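Local coordinates for [Ribosomal protein bS18]-alanine N-acetyltransferase (Escherichia coli O157:H7, PDB 5ISV) that probably acetylates the N-terminal alanine of ribosomal protein bS18, taking the acetyl group from acetyl-CoA, at residues Arg21-Pro26 and Asn68-Pro73; Glu103-Asn108 and Tyr130-Gly135; Leu114-Gly119 and Ile140-Pro145; Ala123-Asn128 and Arg136-Ile141. All coordinates share one frame; numbering follows the deposited sequence. Where two conformers were deposited one is given.

Contact 1: residues Arg21-Pro26 and Asn68-Pro73; sequences RAHAFP and NIAVDP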
# COMPACT_ATOMS: atom_id res chain seq x y z
N ARG A 21 -13.60 -6.69 -7.16
CA ARG A 21 -14.61 -6.73 -6.14
C ARG A 21 -14.48 -5.52 -5.24
O ARG A 21 -15.49 -5.01 -4.77
CB ARG A 21 -14.46 -8.05 -5.39
CG ARG A 21 -14.85 -9.28 -6.22
CD ARG A 21 -14.37 -10.59 -5.59
NE ARG A 21 -14.73 -10.66 -4.19
CZ ARG A 21 -15.94 -10.94 -3.71
NH1 ARG A 21 -16.96 -11.18 -4.53
NH2 ARG A 21 -16.11 -10.95 -2.39
N ALA A 22 -13.24 -5.06 -5.00
CA ALA A 22 -12.95 -4.03 -4.00
C ALA A 22 -12.95 -2.57 -4.49
O ALA A 22 -13.35 -1.66 -3.78
CB ALA A 22 -11.63 -4.33 -3.34
N HIS A 23 -12.51 -2.39 -5.71
CA HIS A 23 -12.31 -1.01 -6.22
C HIS A 23 -13.24 -0.64 -7.37
O HIS A 23 -13.37 -1.42 -8.31
CB HIS A 23 -10.85 -0.87 -6.66
CG HIS A 23 -9.89 -0.79 -5.52
ND1 HIS A 23 -8.52 -0.86 -5.69
CD2 HIS A 23 -10.08 -0.51 -4.21
CE1 HIS A 23 -7.92 -0.71 -4.52
NE2 HIS A 23 -8.85 -0.49 -3.61
N ALA A 24 -13.87 0.54 -7.30
CA ALA A 24 -14.70 1.09 -8.40
C ALA A 24 -13.94 1.52 -9.65
O ALA A 24 -14.53 1.59 -10.72
CB ALA A 24 -15.54 2.24 -7.90
N PHE A 25 -12.64 1.83 -9.49
CA PHE A 25 -11.77 2.29 -10.57
C PHE A 25 -10.64 1.27 -10.58
O PHE A 25 -9.50 1.57 -10.23
CB PHE A 25 -11.25 3.74 -10.32
CG PHE A 25 -12.34 4.75 -10.22
CD1 PHE A 25 -13.02 4.95 -9.02
CD2 PHE A 25 -12.67 5.56 -11.32
CE1 PHE A 25 -14.05 5.84 -8.95
CE2 PHE A 25 -13.68 6.49 -11.24
CZ PHE A 25 -14.37 6.63 -10.05
N PRO A 26 -10.97 0.02 -10.95
CA PRO A 26 -9.99 -1.01 -10.79
C PRO A 26 -8.86 -0.94 -11.79
O PRO A 26 -9.03 -0.49 -12.92
CB PRO A 26 -10.78 -2.28 -11.04
CG PRO A 26 -11.82 -1.87 -12.00
CD PRO A 26 -12.21 -0.50 -11.52
N ASN A 68 -0.76 0.34 -4.67
CA ASN A 68 -2.13 -0.11 -4.54
C ASN A 68 -2.23 -1.03 -3.32
O ASN A 68 -1.29 -1.71 -3.02
CB ASN A 68 -2.54 -0.90 -5.78
CG ASN A 68 -4.05 -1.05 -5.93
OD1 ASN A 68 -4.82 -0.46 -5.18
ND2 ASN A 68 -4.47 -1.85 -6.88
N ILE A 69 -3.40 -0.96 -2.69
CA ILE A 69 -3.73 -1.92 -1.61
C ILE A 69 -5.21 -2.12 -1.71
O ILE A 69 -5.96 -1.23 -2.04
CB ILE A 69 -3.30 -1.37 -0.23
CG1 ILE A 69 -3.51 -2.41 0.90
CG2 ILE A 69 -4.00 -0.03 0.07
CD1 ILE A 69 -2.82 -2.05 2.21
N ALA A 70 -5.65 -3.37 -1.43
CA ALA A 70 -7.09 -3.70 -1.42
C ALA A 70 -7.34 -4.82 -0.46
O ALA A 70 -6.49 -5.70 -0.26
CB ALA A 70 -7.62 -4.09 -2.81
N VAL A 71 -8.53 -4.75 0.11
CA VAL A 71 -9.08 -5.87 0.92
C VAL A 71 -10.38 -6.32 0.26
O VAL A 71 -11.24 -5.51 -0.05
CB VAL A 71 -9.30 -5.48 2.40
CG1 VAL A 71 -10.04 -6.58 3.15
CG2 VAL A 71 -7.98 -5.24 3.11
N ASP A 72 -10.53 -7.64 0.10
CA ASP A 72 -11.73 -8.18 -0.50
C ASP A 72 -12.96 -7.79 0.36
O ASP A 72 -12.86 -7.83 1.59
CB ASP A 72 -11.61 -9.69 -0.59
CG ASP A 72 -12.76 -10.31 -1.31
OD1 ASP A 72 -13.86 -10.43 -0.72
OD2 ASP A 72 -12.56 -10.58 -2.50
N PRO A 73 -14.07 -7.36 -0.26
CA PRO A 73 -15.19 -6.86 0.57
C PRO A 73 -15.80 -7.86 1.58
O PRO A 73 -16.41 -7.42 2.55
CB PRO A 73 -16.26 -6.42 -0.44
CG PRO A 73 -15.81 -6.93 -1.77
CD PRO A 73 -14.33 -7.17 -1.70
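A side-on, two-nitrogen salt bridge ties the end of helix 12-22 to the residue that follows strand 63-71 in this GNAT-family acetyltransferase. Arg21 NE donates to Asp72 OD2 over 2.8 Å, and Arg21 NH2 to Asp72 OD1 over the same 2.8 Å with an almost straight N-H...O angle of 176°. Both oxygens offer their syn lone pairs, and the guanidinium and carboxylate planes lie only 16° apart, so the pairing is nearly flat. The bend of the arginine at chi3 (49°) turns NE and NH2 toward the acid, while Pro73 CG lies over one face of the guanidinium. Asp72 OD1 also accepts from the backbone N of Asp74, which helps to fix the carboxylate.

Beside this polar clamp, Ala22 CB lies 3.5 Å from Val71 O and 4.1 Å from Ala70 CB, and also meets the proline ring. His23, the first residue to leave helical geometry, sends its imidazole back along the strand, and Ala70 CB makes an off-centre CH-pi contact with it. Glu19 is the second-shell residue here, accepting from both His23 ND1 and Asn68 ND2 and so orienting the two. Ile69, Ala70 and Val71 are predicted to bind acetyl-CoA; the CB atoms of Ile69 and Val71 are directed away from 21-26. At the ring's edge, His23 CE1 lies 3.2 Å from Asn68 OD1, near the imidazole plane.

Contact 2: residues Glu103-Asn108 and Tyr130-Gly135; sequences EVRASN and YPTTDG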
# COMPACT_ATOMS: atom_id res chain seq x y z
N GLU A 103 -0.78 7.53 -1.98
CA GLU A 103 -1.72 8.51 -2.47
C GLU A 103 -3.13 7.98 -2.17
O GLU A 103 -3.38 6.77 -2.35
CB GLU A 103 -1.54 8.63 -3.98
CG GLU A 103 -1.49 10.00 -4.51
CD GLU A 103 -0.94 10.08 -5.92
OE1 GLU A 103 -1.10 9.12 -6.69
OE2 GLU A 103 -0.36 11.12 -6.26
N VAL A 104 -4.02 8.84 -1.71
CA VAL A 104 -5.37 8.42 -1.35
C VAL A 104 -6.37 9.46 -1.80
O VAL A 104 -6.15 10.67 -1.68
CB VAL A 104 -5.46 8.12 0.19
CG1 VAL A 104 -5.01 9.28 1.03
CG2 VAL A 104 -6.86 7.70 0.62
N ARG A 105 -7.48 9.03 -2.37
CA ARG A 105 -8.61 9.89 -2.68
C ARG A 105 -9.08 10.66 -1.46
O ARG A 105 -9.28 10.06 -0.40
CB ARG A 105 -9.76 9.05 -3.26
CG ARG A 105 -9.48 8.64 -4.67
CD ARG A 105 -10.32 7.47 -5.14
NE ARG A 105 -10.15 7.20 -6.55
CZ ARG A 105 -10.81 7.79 -7.54
NH1 ARG A 105 -11.73 8.72 -7.29
NH2 ARG A 105 -10.55 7.46 -8.80
N ALA A 106 -9.27 11.96 -1.59
CA ALA A 106 -9.62 12.81 -0.44
C ALA A 106 -10.93 12.40 0.26
O ALA A 106 -11.11 12.69 1.44
CB ALA A 106 -9.70 14.25 -0.88
N SER A 107 -11.84 11.78 -0.48
CA SER A 107 -13.14 11.40 0.10
C SER A 107 -13.04 10.17 1.00
O SER A 107 -14.01 9.87 1.70
CB SER A 107 -14.15 11.11 -0.99
OG SER A 107 -13.70 10.08 -1.85
N ASN A 108 -11.91 9.46 0.99
CA ASN A 108 -11.76 8.27 1.83
C ASN A 108 -11.27 8.68 3.21
O ASN A 108 -10.13 8.39 3.61
CB ASN A 108 -10.86 7.23 1.18
CG ASN A 108 -11.02 5.85 1.79
OD1 ASN A 108 -11.46 5.69 2.96
ND2 ASN A 108 -10.69 4.85 1.01
N TYR A 130 -7.94 12.87 -9.32
CA TYR A 130 -8.64 11.65 -9.61
C TYR A 130 -9.97 11.92 -10.24
O TYR A 130 -10.69 12.81 -9.79
CB TYR A 130 -8.88 10.80 -8.33
CG TYR A 130 -7.65 10.09 -7.79
CD1 TYR A 130 -7.04 9.09 -8.52
CD2 TYR A 130 -7.08 10.43 -6.55
CE1 TYR A 130 -5.90 8.44 -8.08
CE2 TYR A 130 -5.92 9.76 -6.10
CZ TYR A 130 -5.34 8.77 -6.88
OH TYR A 130 -4.20 8.14 -6.40
N PRO A 131 -10.40 11.03 -11.17
CA PRO A 131 -11.78 11.11 -11.63
C PRO A 131 -12.74 10.52 -10.61
O PRO A 131 -12.40 9.58 -9.87
CB PRO A 131 -11.78 10.24 -12.90
CG PRO A 131 -10.78 9.19 -12.58
CD PRO A 131 -9.69 9.90 -11.81
N THR A 132 -13.93 11.08 -10.55
CA THR A 132 -15.04 10.44 -9.87
C THR A 132 -16.18 10.15 -10.85
O THR A 132 -16.14 10.48 -12.04
CB THR A 132 -15.58 11.28 -8.68
OG1 THR A 132 -16.21 12.48 -9.18
CG2 THR A 132 -14.46 11.65 -7.70
N THR A 133 -17.20 9.51 -10.31
CA THR A 133 -18.44 9.29 -11.03
C THR A 133 -19.25 10.57 -11.23
O THR A 133 -20.18 10.55 -12.01
CB THR A 133 -19.36 8.28 -10.30
OG1 THR A 133 -19.67 8.76 -8.99
CG2 THR A 133 -18.66 6.95 -10.19
N ASP A 134 -18.90 11.65 -10.51
CA ASP A 134 -19.58 12.95 -10.60
C ASP A 134 -18.75 14.00 -11.33
O ASP A 134 -19.32 14.80 -12.05
CB ASP A 134 -19.93 13.48 -9.19
CG ASP A 134 -21.33 13.06 -8.73
OD1 ASP A 134 -22.31 13.33 -9.47
OD2 ASP A 134 -21.47 12.49 -7.61
N GLY A 135 -17.44 14.03 -11.07
CA GLY A 135 -16.50 14.92 -11.75
C GLY A 135 -15.06 14.56 -11.38
O GLY A 135 -14.52 13.60 -11.91
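Pro131 O is gripped by two donors of one guanidinium: Arg105 NH1 at 2.8 Å and Arg105 NH2 at 3.0 Å. The approach is end-on, with the oxygen in the guanidinium plane. NH2 lies in the carbonyl plane and NH1 30° above it, and neither bond is straight (151° at the NH1 hydrogen), as expected when two N-H groups converge on one atom.

The extended Arg105 chain crosses the Tyr130 side chain obliquely. Its CG sits 3.5 Å from Tyr130 CD2, NE lies over a face of the ring, and Tyr130 CB sits over one face of the guanidinium, toward its rim, the two planes being 25° apart. At the far end of the ring, Tyr130 OH is 3.6 Å from Glu103 CB. Glu103 is the predicted proton acceptor; its OE2 is held by a salt bridge from Arg126, which would probably lower its basicity.

Past the proline, Thr132 OG1 accepts from the backbone N of Asp134 and of Gly135, an ST turn and ST motif within the loop. Arg105 NH1 also pairs with Glu137 of strand 136-145, so the end of strand 99-105 is joined to both that strand and the loop preceding it, just before Asn108 N-caps helix 109-117.

Contact 3: residues Leu114-Gly119 and Ile140-Pro145; sequences LYESLG and IIMALP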
# COMPACT_ATOMS: atom_id res chain seq x y z
N LEU A 114 -7.06 6.01 9.42
CA LEU A 114 -6.24 4.83 9.69
C LEU A 114 -4.75 5.12 9.42
O LEU A 114 -3.89 4.80 10.25
CB LEU A 114 -6.72 3.64 8.84
CG LEU A 114 -6.14 2.25 9.06
CD1 LEU A 114 -7.13 1.17 8.62
CD2 LEU A 114 -4.81 1.99 8.41
N TYR A 115 -4.44 5.72 8.26
CA TYR A 115 -3.05 6.01 7.92
C TYR A 115 -2.45 6.98 8.93
O TYR A 115 -1.29 6.80 9.35
CB TYR A 115 -2.92 6.51 6.45
CG TYR A 115 -3.21 5.40 5.41
CD1 TYR A 115 -2.74 4.13 5.56
CD2 TYR A 115 -3.94 5.68 4.24
CE1 TYR A 115 -2.99 3.17 4.61
CE2 TYR A 115 -4.19 4.72 3.28
CZ TYR A 115 -3.73 3.45 3.48
OH TYR A 115 -3.95 2.38 2.62
N GLU A 116 -3.23 7.97 9.37
CA GLU A 116 -2.70 8.92 10.36
C GLU A 116 -2.34 8.16 11.63
O GLU A 116 -1.32 8.43 12.26
CB GLU A 116 -3.69 9.96 10.71
CG GLU A 116 -4.15 10.91 9.65
CD GLU A 116 -5.35 11.73 10.14
OE1 GLU A 116 -6.08 11.35 11.15
OE2 GLU A 116 -5.55 12.78 9.52
N SER A 117 -3.18 7.21 12.03
CA SER A 117 -2.93 6.44 13.27
C SER A 117 -1.67 5.56 13.17
O SER A 117 -1.08 5.18 14.19
CB SER A 117 -4.15 5.61 13.64
OG SER A 117 -4.21 4.41 12.90
N LEU A 118 -1.25 5.22 11.94
CA LEU A 118 -0.01 4.52 11.71
C LEU A 118 1.23 5.40 11.61
O LEU A 118 2.33 4.88 11.46
CB LEU A 118 -0.11 3.64 10.45
CG LEU A 118 -1.13 2.51 10.47
CD1 LEU A 118 -1.26 1.86 9.11
CD2 LEU A 118 -0.75 1.47 11.51
N GLY A 119 1.03 6.70 11.67
CA GLY A 119 2.14 7.67 11.65
C GLY A 119 2.27 8.45 10.37
O GLY A 119 3.20 9.29 10.26
N ILE A 140 -4.58 12.99 -1.85
CA ILE A 140 -3.76 13.38 -0.72
C ILE A 140 -2.54 12.51 -0.80
O ILE A 140 -2.68 11.27 -0.82
CB ILE A 140 -4.45 13.14 0.66
CG1 ILE A 140 -5.86 13.74 0.69
CG2 ILE A 140 -3.58 13.68 1.78
CD1 ILE A 140 -5.93 15.22 0.45
N ILE A 141 -1.36 13.08 -0.82
CA ILE A 141 -0.10 12.37 -0.78
C ILE A 141 0.29 12.33 0.68
O ILE A 141 0.36 13.36 1.35
CB ILE A 141 1.00 13.05 -1.62
CG1 ILE A 141 0.65 12.96 -3.10
CG2 ILE A 141 2.33 12.34 -1.45
CD1 ILE A 141 -0.76 13.25 -3.49
N MET A 142 0.51 11.13 1.20
CA MET A 142 0.94 10.94 2.58
C MET A 142 2.31 10.28 2.65
O MET A 142 2.66 9.43 1.80
CB MET A 142 -0.11 10.15 3.37
CG MET A 142 -1.54 10.65 3.18
SD MET A 142 -2.73 9.87 4.27
CE MET A 142 -2.36 10.72 5.78
N ALA A 143 3.06 10.64 3.69
CA ALA A 143 4.41 10.09 3.93
C ALA A 143 4.57 9.58 5.37
O ALA A 143 4.13 10.21 6.32
CB ALA A 143 5.46 11.18 3.64
N LEU A 144 5.22 8.43 5.50
CA LEU A 144 5.56 7.85 6.76
C LEU A 144 7.09 7.71 6.87
O LEU A 144 7.70 6.96 6.14
CB LEU A 144 4.92 6.49 6.89
CG LEU A 144 5.35 5.72 8.14
CD1 LEU A 144 4.86 6.38 9.42
CD2 LEU A 144 4.84 4.29 8.10
N PRO A 145 7.70 8.46 7.79
CA PRO A 145 9.11 8.20 8.11
C PRO A 145 9.24 6.82 8.78
O PRO A 145 8.43 6.52 9.65
CB PRO A 145 9.49 9.36 9.05
CG PRO A 145 8.47 10.39 8.76
CD PRO A 145 7.19 9.65 8.48
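Tyr115 and Met142 both set CG anti to the carbonyl carbon (chi1 -69° in the tyrosine), and so lean toward each other across the gap between helix 109-117 and strand 136-145. The methionine then runs on extended from CB through CG to SD and bends at chi3, turning its methyl toward Glu116 CG. Its sulfur arrives 4.0 Å from Tyr115 CB. The same SD lies 5.5 Å from the centroid of the Tyr115 ring and 68° off its normal, an oblique Met-aromatic contact near the root of the side chain.

Two residues further along the strand, Leu144 takes the other choice, CG anti to the backbone N (chi1 174°), and lays CD1 against the backbone at the helix end: 3.6 Å from Leu118 O and 3.5 Å from Gly119 O. Gly119 closes the helix in a Schellman motif with positive phi, its N bonded to Glu116 O at 3.0 Å. With no side chain on Gly119, CD1 comes right up to its carbonyl group.

Leu85 and Phe120 also pack on Tyr115, the predicted proton donor. No hydrogen bond spans the two segments: the strand offers sulfur and methyl groups, which meet tyrosine carbon and the carbonyls at the helix end. The contact can therefore help to place the CB end of Tyr115, but it makes no bond to the hydroxyl across these segments.

Contact 4: residues Ala123-Asn128 and Arg136-Ile141; sequences ATIRRN and REDAII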
# COMPACT_ATOMS: atom_id res chain seq x y z
N ALA A 123 1.65 15.16 3.07
CA ALA A 123 2.81 15.83 2.52
C ALA A 123 2.33 16.92 1.59
O ALA A 123 2.86 18.00 1.60
CB ALA A 123 3.70 14.83 1.77
N THR A 124 1.35 16.61 0.76
CA THR A 124 0.80 17.53 -0.20
C THR A 124 -0.54 17.06 -0.74
O THR A 124 -0.96 15.94 -0.50
CB THR A 124 1.79 17.83 -1.34
OG1 THR A 124 1.27 18.94 -2.09
CG2 THR A 124 2.00 16.68 -2.26
N ILE A 125 -1.21 17.94 -1.45
CA ILE A 125 -2.50 17.71 -2.05
C ILE A 125 -2.34 17.88 -3.54
O ILE A 125 -1.59 18.75 -3.97
CB ILE A 125 -3.58 18.66 -1.49
CG1 ILE A 125 -3.79 18.40 -0.00
CG2 ILE A 125 -4.91 18.51 -2.23
CD1 ILE A 125 -4.59 19.47 0.69
N ARG A 126 -3.06 17.08 -4.34
CA ARG A 126 -3.07 17.28 -5.81
C ARG A 126 -4.49 17.57 -6.20
O ARG A 126 -5.35 16.69 -6.14
CB ARG A 126 -2.56 16.03 -6.50
CG ARG A 126 -1.28 15.52 -5.88
CD ARG A 126 -0.77 14.31 -6.62
NE ARG A 126 -0.20 14.74 -7.88
CZ ARG A 126 0.44 13.96 -8.73
NH1 ARG A 126 0.59 12.65 -8.52
NH2 ARG A 126 0.90 14.53 -9.85
N ARG A 127 -4.78 18.84 -6.53
CA ARG A 127 -6.13 19.27 -6.84
C ARG A 127 -6.70 18.51 -8.02
O ARG A 127 -6.11 18.44 -9.08
CB ARG A 127 -6.16 20.80 -7.14
CG ARG A 127 -7.57 21.39 -7.28
CD ARG A 127 -7.60 22.89 -7.58
NE ARG A 127 -8.96 23.30 -7.96
CZ ARG A 127 -9.30 24.49 -8.44
NH1 ARG A 127 -8.39 25.45 -8.64
NH2 ARG A 127 -10.57 24.73 -8.75
N ASN A 128 -7.88 17.92 -7.83
CA ASN A 128 -8.65 17.30 -8.91
C ASN A 128 -7.88 16.19 -9.66
O ASN A 128 -8.12 15.95 -10.87
CB ASN A 128 -9.19 18.38 -9.88
CG ASN A 128 -10.33 19.15 -9.26
OD1 ASN A 128 -11.09 18.61 -8.46
ND2 ASN A 128 -10.47 20.39 -9.61
N ARG A 136 -14.43 15.33 -10.47
CA ARG A 136 -13.03 15.08 -10.04
C ARG A 136 -12.85 15.26 -8.52
O ARG A 136 -13.66 15.91 -7.88
CB ARG A 136 -12.07 15.97 -10.83
CG ARG A 136 -12.16 15.71 -12.34
CD ARG A 136 -10.88 16.03 -13.05
NE ARG A 136 -9.81 15.06 -12.84
CZ ARG A 136 -9.66 13.89 -13.47
NH1 ARG A 136 -8.57 13.18 -13.21
NH2 ARG A 136 -10.56 13.42 -14.33
N GLU A 137 -11.84 14.61 -7.94
CA GLU A 137 -11.52 14.80 -6.52
C GLU A 137 -10.01 14.83 -6.30
O GLU A 137 -9.23 14.32 -7.12
CB GLU A 137 -12.19 13.72 -5.63
CG GLU A 137 -11.58 12.32 -5.64
CD GLU A 137 -12.20 11.40 -4.59
OE1 GLU A 137 -12.37 10.22 -4.92
OE2 GLU A 137 -12.45 11.85 -3.46
N ASP A 138 -9.63 15.45 -5.20
CA ASP A 138 -8.24 15.61 -4.86
C ASP A 138 -7.61 14.27 -4.46
O ASP A 138 -8.30 13.34 -3.95
CB ASP A 138 -8.06 16.60 -3.72
CG ASP A 138 -8.52 18.04 -4.05
OD1 ASP A 138 -8.87 18.38 -5.21
OD2 ASP A 138 -8.57 18.82 -3.09
N ALA A 139 -6.32 14.18 -4.67
CA ALA A 139 -5.45 13.17 -4.10
C ALA A 139 -4.71 13.76 -2.93
O ALA A 139 -4.32 14.93 -2.95
CB ALA A 139 -4.45 12.70 -5.14
N ILE A 140 -4.58 12.99 -1.85
CA ILE A 140 -3.76 13.38 -0.72
C ILE A 140 -2.54 12.51 -0.80
O ILE A 140 -2.68 11.27 -0.82
CB ILE A 140 -4.45 13.14 0.66
CG1 ILE A 140 -5.86 13.74 0.69
CG2 ILE A 140 -3.58 13.68 1.78
CD1 ILE A 140 -5.93 15.22 0.45
N ILE A 141 -1.36 13.08 -0.82
CA ILE A 141 -0.10 12.37 -0.78
C ILE A 141 0.29 12.33 0.68
O ILE A 141 0.36 13.36 1.35
CB ILE A 141 1.00 13.05 -1.62
CG1 ILE A 141 0.65 12.96 -3.10
CG2 ILE A 141 2.33 12.34 -1.45
CD1 ILE A 141 -0.76 13.25 -3.49
O HOH W 1 -13.61 19.20 -7.93
O HOH W 2 -11.26 19.63 -5.79
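Antiparallel strands 121-129 and 136-145 form a beta hairpin at the edge of the acetyltransferase sheet; the axes of 123-126 and 136-141 approach to 4.7 Å with their directions 164° apart. Arg126 can be followed across one sheet face. Its CB stands 4.1 Å from Ala139 CB, its partner in a hydrogen-bonded pair; CG and CD then pass obliquely over Ile141, each 3.3 Å from Ile141 CD1, a tight fit. The chain bends at chi3, and the tip carries NH1 on to Glu103. Thr124, the pair partner of Ile141, lies alongside it, with Thr124 CG2 3.8 Å from Ile141 CB, while Ile125 CG1 meets Ile140 CD1 on the opposite face of the sheet.

The backbone ladder is regular around Arg126 and Ala139, whose N and O atoms bond reciprocally. Toward Ala123 it is interrupted by a classic beta bulge: Ala123 N and, more weakly, Thr124 N both donate to Ile141 O, the first at 2.8 Å.

Near the turn, side chains replace backbone partners. Asp138 OD1 takes the N-H of Asn128 at 2.8 Å from above its carboxylate plane, where Asn128 has left the extended conformation with positive phi (57°). Two waters lie at Asn128 OD1, one also at Asp138 OD1 and the other at Arg136 O. Arg136, bent at chi3, holds the other side of this corner: its NE donates to Asn128 O at 2.7 Å, with the oxygen near the guanidinium plane and the N-H...O angle 169°.

In the fold
All four contacts reach one mixed sheet, and each holds or touches one of the two predicted catalytic residues. Contact 1 carries the predicted acetyl-CoA residues of strand 63-71 and touches contact 3 where Ile69 CG2 meets Tyr115 OH at 3.5 Å. Contact 2 supplies Glu103, and contact 4, whose centre is about 9 Å from that of contact 2, supplies the Arg126 that pairs with it. Those two are further joined by Ser107 OG and Glu137 OE2 at 2.7 Å. Phe25 of contact 1 bridges to contact 2 by a cation-pi contact with Arg105. Contacts 3 and 4 share Ile140 and Ile141, so strand 136-145 links the hairpin edge to the helix bearing Tyr115.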